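NLP/P60 family protein (Bacillus cereus ATCC 10987, PDB 3H41) probably hydrolyses gamma-D-glutamyl-L-lysine bonds in murein peptides as a cysteine peptidase of the C40 family, releasing L-Ala-gamma-D-Glu during peptidoglycan degradation. Local coordinates at residues 8-13 with 67-72; 60-65 with 82-87. All coordinates share one frame; numbering follows the deposited sequence.

Interaction 1: residues 8-13 with 67-72; sequences KAFIDV and GQEVTV
Lys8 and Glu69 form a salt bridge at the exposed margin, with NZ 3.2 Å from OE2 and reaching that oxygen from above the carboxylate plane, 38° out of it. Lys8 CG lies anti to the backbone N (chi1 -176°), which brings it within 3.4 Å of Glu69 OE2, and the lysine's alkyl chain leans on the acid before its ammonium group meets it. Behind this, Ala9 and Val70 form an antiparallel hydrogen-bonded pair, with Ala9 N to Val70 O at 3.0 Å and Val70 N to Ala9 O at 2.9 Å. Ile11 then faces two residues: its O accepts from Gly67 N, while its N donates to Gln68 O. Glycine suits position 67 because its phi is positive (83°), and the pattern is that of a G1 beta bulge.

On the side of Lys8, the Phe10 ring lies beside Glu69, pointing the same way, with CE1 3.7 Å from Glu69 CB; Gly67 O sits at the ring edge, and Phe111 meets the ring edge-to-face. The other side is aliphatic: small Ala9 CB admits Val72 CG2 at 3.9 Å, and Ile11 CD1 meets Val70 CG1 at 3.8 Å. Leu105 packs on Ile11, Val70 and Val72. Strand 8-11 thus sits between strands 69-76 and 105-106, joining the N-terminus to an antiparallel sheet of the SH3-like domain.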
loop_
_atom_site.group_PDB
_atom_site.type_symbol
_atom_site.label_atom_id
_atom_site.label_comp_id
_atom_site.label_asym_id
_atom_site.label_seq_id
_atom_site.Cartn_x
_atom_site.Cartn_y
_atom_site.Cartn_z
ATOM N N LYS A 8 10.696 6.720 17.322
ATOM C CA LYS A 8 10.002 7.110 16.120
ATOM C C LYS A 8 10.966 7.084 14.934
ATOM O O LYS A 8 12.125 7.489 15.038
ATOM C CB LYS A 8 9.378 8.492 16.354
ATOM C CG LYS A 8 8.521 9.050 15.251
ATOM C CD LYS A 8 8.125 10.532 15.501
ATOM C CE LYS A 8 7.345 10.755 16.812
ATOM N NZ LYS A 8 5.931 11.189 16.615
ATOM N N ALA A 9 10.532 6.524 13.812
ATOM C CA ALA A 9 11.357 6.588 12.633
ATOM C C ALA A 9 10.450 6.672 11.419
ATOM O O ALA A 9 9.234 6.498 11.525
ATOM C CB ALA A 9 12.316 5.403 12.555
ATOM N N PHE A 10 11.060 6.951 10.282
ATOM C CA PHE A 10 10.336 7.109 9.018
ATOM C C PHE A 10 10.929 6.241 7.915
ATOM O O PHE A 10 12.134 6.136 7.784
ATOM C CB PHE A 10 10.364 8.588 8.617
ATOM C CG PHE A 10 9.626 9.467 9.607
ATOM C CD1 PHE A 10 8.253 9.647 9.518
ATOM C CD2 PHE A 10 10.291 10.002 10.674
ATOM C CE1 PHE A 10 7.557 10.414 10.451
ATOM C CE2 PHE A 10 9.608 10.769 11.614
ATOM C CZ PHE A 10 8.245 10.968 11.503
ATOM N N ILE A 11 10.071 5.687 7.072
ATOM C CA ILE A 11 10.529 4.941 5.896
ATOM C C ILE A 11 11.321 5.830 4.939
ATOM O O ILE A 11 10.846 6.894 4.558
ATOM C CB ILE A 11 9.321 4.321 5.153
ATOM C CG1 ILE A 11 8.494 3.473 6.111
ATOM C CG2 ILE A 11 9.776 3.523 3.922
ATOM C CD1 ILE A 11 9.203 2.317 6.774
ATOM N N ASP A 12 12.509 5.362 4.543
ATOM C CA ASP A 12 13.473 6.152 3.782
ATOM C C ASP A 12 13.658 5.593 2.376
ATOM O O ASP A 12 14.557 6.013 1.671
ATOM C CB ASP A 12 14.816 6.258 4.537
ATOM C CG ASP A 12 15.749 7.343 3.955
ATOM O OD1 ASP A 12 15.262 8.437 3.646
ATOM O OD2 ASP A 12 16.968 7.094 3.776
ATOM N N VAL A 13 12.770 4.671 1.958
ATOM C CA VAL A 13 12.840 4.100 0.621
ATOM C C VAL A 13 11.462 4.227 0.011
ATOM O O VAL A 13 10.455 4.496 0.717
ATOM C CB VAL A 13 13.363 2.593 0.627
ATOM C CG1 VAL A 13 14.856 2.565 0.937
ATOM C CG2 VAL A 13 12.568 1.714 1.602
ATOM N N GLY A 67 8.299 7.934 3.741
ATOM C CA GLY A 67 7.709 8.897 4.658
ATOM C C GLY A 67 6.731 8.396 5.698
ATOM O O GLY A 67 6.375 9.149 6.616
ATOM N N GLN A 68 6.257 7.149 5.571
ATOM C CA GLN A 68 5.340 6.589 6.551
ATOM C C GLN A 68 6.076 6.451 7.889
ATOM O O GLN A 68 7.289 6.149 7.914
ATOM C CB GLN A 68 4.793 5.237 6.064
ATOM C CG GLN A 68 3.542 4.749 6.773
ATOM C CD GLN A 68 2.681 3.777 5.926
ATOM O OE1 GLN A 68 3.063 3.338 4.806
ATOM N NE2 GLN A 68 1.498 3.459 6.456
ATOM N N GLU A 69 5.356 6.746 8.979
ATOM C CA GLU A 69 5.944 6.710 10.316
ATOM C C GLU A 69 5.827 5.302 10.896
ATOM O O GLU A 69 4.826 4.622 10.692
ATOM C CB GLU A 69 5.231 7.672 11.244
ATOM C CG GLU A 69 5.949 7.872 12.581
ATOM C CD GLU A 69 5.296 8.966 13.442
ATOM O OE1 GLU A 69 4.918 10.026 12.891
ATOM O OE2 GLU A 69 5.170 8.772 14.666
ATOM N N VAL A 70 6.851 4.896 11.631
ATOM C CA VAL A 70 6.850 3.632 12.307
ATOM C C VAL A 70 7.331 3.834 13.760
ATOM O O VAL A 70 8.041 4.805 14.051
ATOM C CB VAL A 70 7.774 2.567 11.605
ATOM C CG1 VAL A 70 7.424 2.430 10.083
ATOM C CG2 VAL A 70 9.261 2.855 11.825
ATOM N N THR A 71 6.948 2.897 14.627
ATOM C CA THR A 71 7.537 2.776 15.958
ATOM C C THR A 71 8.528 1.607 15.954
ATOM O O THR A 71 8.135 0.483 15.639
ATOM C CB THR A 71 6.455 2.536 17.039
ATOM O OG1 THR A 71 5.475 3.589 16.988
ATOM C CG2 THR A 71 7.119 2.381 18.507
ATOM N N VAL A 72 9.790 1.869 16.282
ATOM C CA VAL A 72 10.807 0.818 16.350
ATOM C C VAL A 72 10.688 0.146 17.717
ATOM O O VAL A 72 10.788 0.826 18.762
ATOM C CB VAL A 72 12.240 1.333 16.071
ATOM C CG1 VAL A 72 13.238 0.182 16.028
ATOM C CG2 VAL A 72 12.301 2.147 14.777
#

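Interaction 2: residues 60-65 with 82-87; sequences LETQAL and VLVHGQ. With ALA (alanine), chain B.
A single side chain, that of Gln87, makes both hydrogen bonds between the two segments: its carboxamide accepts from Thr62 and donates to the backbone of Gln63, and no backbone-to-backbone hydrogen bond joins 60-65 to 82-87. Thr62 OG1, set anti to its own backbone N (chi1 -169°) and so turned to the glutamine, donates a hydrogen bond to Gln87 OE1 at 2.7 Å. The NE2 of Gln87 donates to Gln63 O at 2.9 Å in a fairly straight bond (167° at the hydrogen), with that oxygen lying close to the amide plane. Having both ends gripped fixes the flip of the amide. Glutamine suits this buried place because one flat group supplies an acceptor and a donor to adjacent residues of a strand. The threonine hydroxyl also accepts a hydrogen bond from Arg233 NE.

Gln87 closes a type II turn begun by Val84, in which Gly86 takes the third position with a positive phi of 90°. Strand 60-65 pairs with 15-19 whereas 79-84 belongs to the five-stranded sheet, so the contact spans two sheets of the SH3-like domain. Between them Ala64 CB rests 3.9 Å from Val84 CG1, a small methyl against a branched side chain.

Toward the start of strand 60-65 lies the substrate site. Glu61 O accepts a hydrogen bond from the amino N of the bound alanine, 2.7 Å away. The CB of that alanine lies 3.8 Å from Leu60 O. Asp234 also hydrogen-bonds the alanine through OD1, while Tyr96, another substrate-binding residue, touches the side chains of both Glu61 and Thr62, and Arg91 forms a salt bridge with the Glu61 carboxylate.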
loop_
_atom_site.group_PDB
_atom_site.type_symbol
_atom_site.label_atom_id
_atom_site.label_comp_id
_atom_site.label_asym_id
_atom_site.label_seq_id
_atom_site.Cartn_x
_atom_site.Cartn_y
_atom_site.Cartn_z
ATOM N N LEU A 60 6.278 -12.611 4.552
ATOM C CA LEU A 60 6.009 -11.168 4.544
ATOM C C LEU A 60 4.796 -10.739 5.363
ATOM O O LEU A 60 3.830 -11.481 5.545
ATOM C CB LEU A 60 5.795 -10.682 3.113
ATOM C CG LEU A 60 6.904 -10.953 2.093
ATOM C CD1 LEU A 60 6.591 -10.314 0.693
ATOM C CD2 LEU A 60 8.307 -10.541 2.601
ATOM N N GLU A 61 4.850 -9.487 5.798
ATOM C CA GLU A 61 3.808 -8.884 6.605
ATOM C C GLU A 61 3.062 -7.814 5.848
ATOM O O GLU A 61 1.849 -7.871 5.740
ATOM C CB GLU A 61 4.439 -8.270 7.850
ATOM C CG GLU A 61 5.006 -9.288 8.822
ATOM C CD GLU A 61 3.933 -10.007 9.632
ATOM O OE1 GLU A 61 2.731 -10.012 9.246
ATOM O OE2 GLU A 61 4.309 -10.579 10.676
ATOM N N THR A 62 3.797 -6.815 5.355
ATOM C CA THR A 62 3.193 -5.682 4.686
ATOM C C THR A 62 4.284 -4.880 3.984
ATOM O O THR A 62 5.436 -5.265 3.986
ATOM C CB THR A 62 2.406 -4.773 5.659
ATOM O OG1 THR A 62 1.624 -3.812 4.912
ATOM C CG2 THR A 62 3.356 -4.082 6.651
ATOM N N GLN A 63 3.906 -3.784 3.364
ATOM C CA GLN A 63 4.891 -2.836 2.892
ATOM C C GLN A 63 4.493 -1.465 3.371
ATOM O O GLN A 63 3.295 -1.202 3.540
ATOM C CB GLN A 63 4.968 -2.839 1.367
ATOM C CG GLN A 63 5.601 -4.123 0.738
ATOM C CD GLN A 63 5.623 -4.037 -0.771
ATOM O OE1 GLN A 63 4.660 -3.539 -1.387
ATOM N NE2 GLN A 63 6.732 -4.470 -1.384
ATOM N N ALA A 64 5.489 -0.601 3.603
ATOM C CA ALA A 64 5.253 0.771 4.069
ATOM C C ALA A 64 5.922 1.718 3.106
ATOM O O ALA A 64 7.039 1.440 2.636
ATOM C CB ALA A 64 5.797 0.963 5.485
ATOM N N LEU A 65 5.251 2.825 2.797
ATOM C CA LEU A 65 5.784 3.769 1.804
ATOM C C LEU A 65 6.731 4.840 2.371
ATOM O O LEU A 65 6.631 5.216 3.541
ATOM C CB LEU A 65 4.646 4.485 1.080
ATOM C CG LEU A 65 3.570 3.621 0.388
ATOM C CD1 LEU A 65 2.520 4.491 -0.359
ATOM C CD2 LEU A 65 4.225 2.584 -0.534
ATOM N N VAL A 82 9.288 -3.211 13.635
ATOM C CA VAL A 82 8.588 -1.917 13.613
ATOM C C VAL A 82 7.093 -2.136 13.610
ATOM O O VAL A 82 6.615 -3.224 13.272
ATOM C CB VAL A 82 9.043 -1.007 12.420
ATOM C CG1 VAL A 82 10.548 -0.887 12.370
ATOM C CG2 VAL A 82 8.552 -1.523 11.053
ATOM N N LEU A 83 6.362 -1.140 14.087
ATOM C CA LEU A 83 4.921 -1.079 13.933
ATOM C C LEU A 83 4.591 0.069 12.968
ATOM O O LEU A 83 4.908 1.240 13.239
ATOM C CB LEU A 83 4.218 -0.847 15.288
ATOM C CG LEU A 83 4.656 -1.800 16.401
ATOM C CD1 LEU A 83 3.936 -1.438 17.731
ATOM C CD2 LEU A 83 4.405 -3.260 15.991
ATOM N N VAL A 84 3.942 -0.269 11.855
ATOM C CA VAL A 84 3.623 0.700 10.824
ATOM C C VAL A 84 2.348 1.437 11.162
ATOM O O VAL A 84 1.252 0.862 11.234
ATOM C CB VAL A 84 3.486 0.040 9.416
ATOM C CG1 VAL A 84 3.157 1.134 8.337
ATOM C CG2 VAL A 84 4.776 -0.788 9.036
ATOM N N HIS A 85 2.476 2.732 11.376
ATOM C CA HIS A 85 1.318 3.528 11.743
ATOM C C HIS A 85 0.450 3.644 10.487
ATOM O O HIS A 85 0.962 3.772 9.357
ATOM C CB HIS A 85 1.737 4.944 12.164
ATOM C CG HIS A 85 2.614 5.005 13.386
ATOM N ND1 HIS A 85 2.851 6.186 14.068
ATOM C CD2 HIS A 85 3.292 4.047 14.056
ATOM C CE1 HIS A 85 3.639 5.944 15.102
ATOM N NE2 HIS A 85 3.941 4.658 15.106
ATOM N N GLY A 86 -0.853 3.598 10.694
ATOM C CA GLY A 86 -1.799 3.834 9.613
ATOM C C GLY A 86 -2.206 2.592 8.860
ATOM O O GLY A 86 -2.925 2.686 7.868
ATOM N N GLN A 87 -1.776 1.431 9.359
ATOM C CA GLN A 87 -2.182 0.158 8.818
ATOM C C GLN A 87 -2.846 -0.642 9.920
ATOM O O GLN A 87 -2.195 -1.403 10.636
ATOM C CB GLN A 87 -0.984 -0.563 8.203
ATOM C CG GLN A 87 -0.459 0.150 6.945
ATOM C CD GLN A 87 0.525 -0.701 6.156
ATOM O OE1 GLN A 87 0.783 -1.859 6.507
ATOM N NE2 GLN A 87 1.109 -0.118 5.102
HETATM N N ALA B . -0.546 -9.138 5.643
HETATM C CA ALA B . -0.684 -9.694 4.225
HETATM C C ALA B . -1.925 -10.572 4.114
HETATM O O ALA B . -2.354 -11.176 5.107
HETATM C CB ALA B . 0.543 -10.517 3.842
#

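Interactions 1 and 2 lie about 9 Å apart between centres and meet in the same SH3-like domain. Both reach one sheet through its neighbouring strands 69-76 and 79-84, where Thr71 O and Leu83 N, 2.9 Å apart, probably hydrogen-bond. Interaction 1 is partly buried and builds the sheet by antiparallel backbone pairing that ends in a bulge, with a salt bridge at its exposed margin. Interaction 2 is wholly buried and smaller, linking separate sheets through an uncharged amide and aliphatic methyls. Ile11 CB of the first packs against the backbone O of Leu65 of the second. The 60-65 side leads to the bound alanine, whereas the 8-13 with 67-72 pairing stands farther from it.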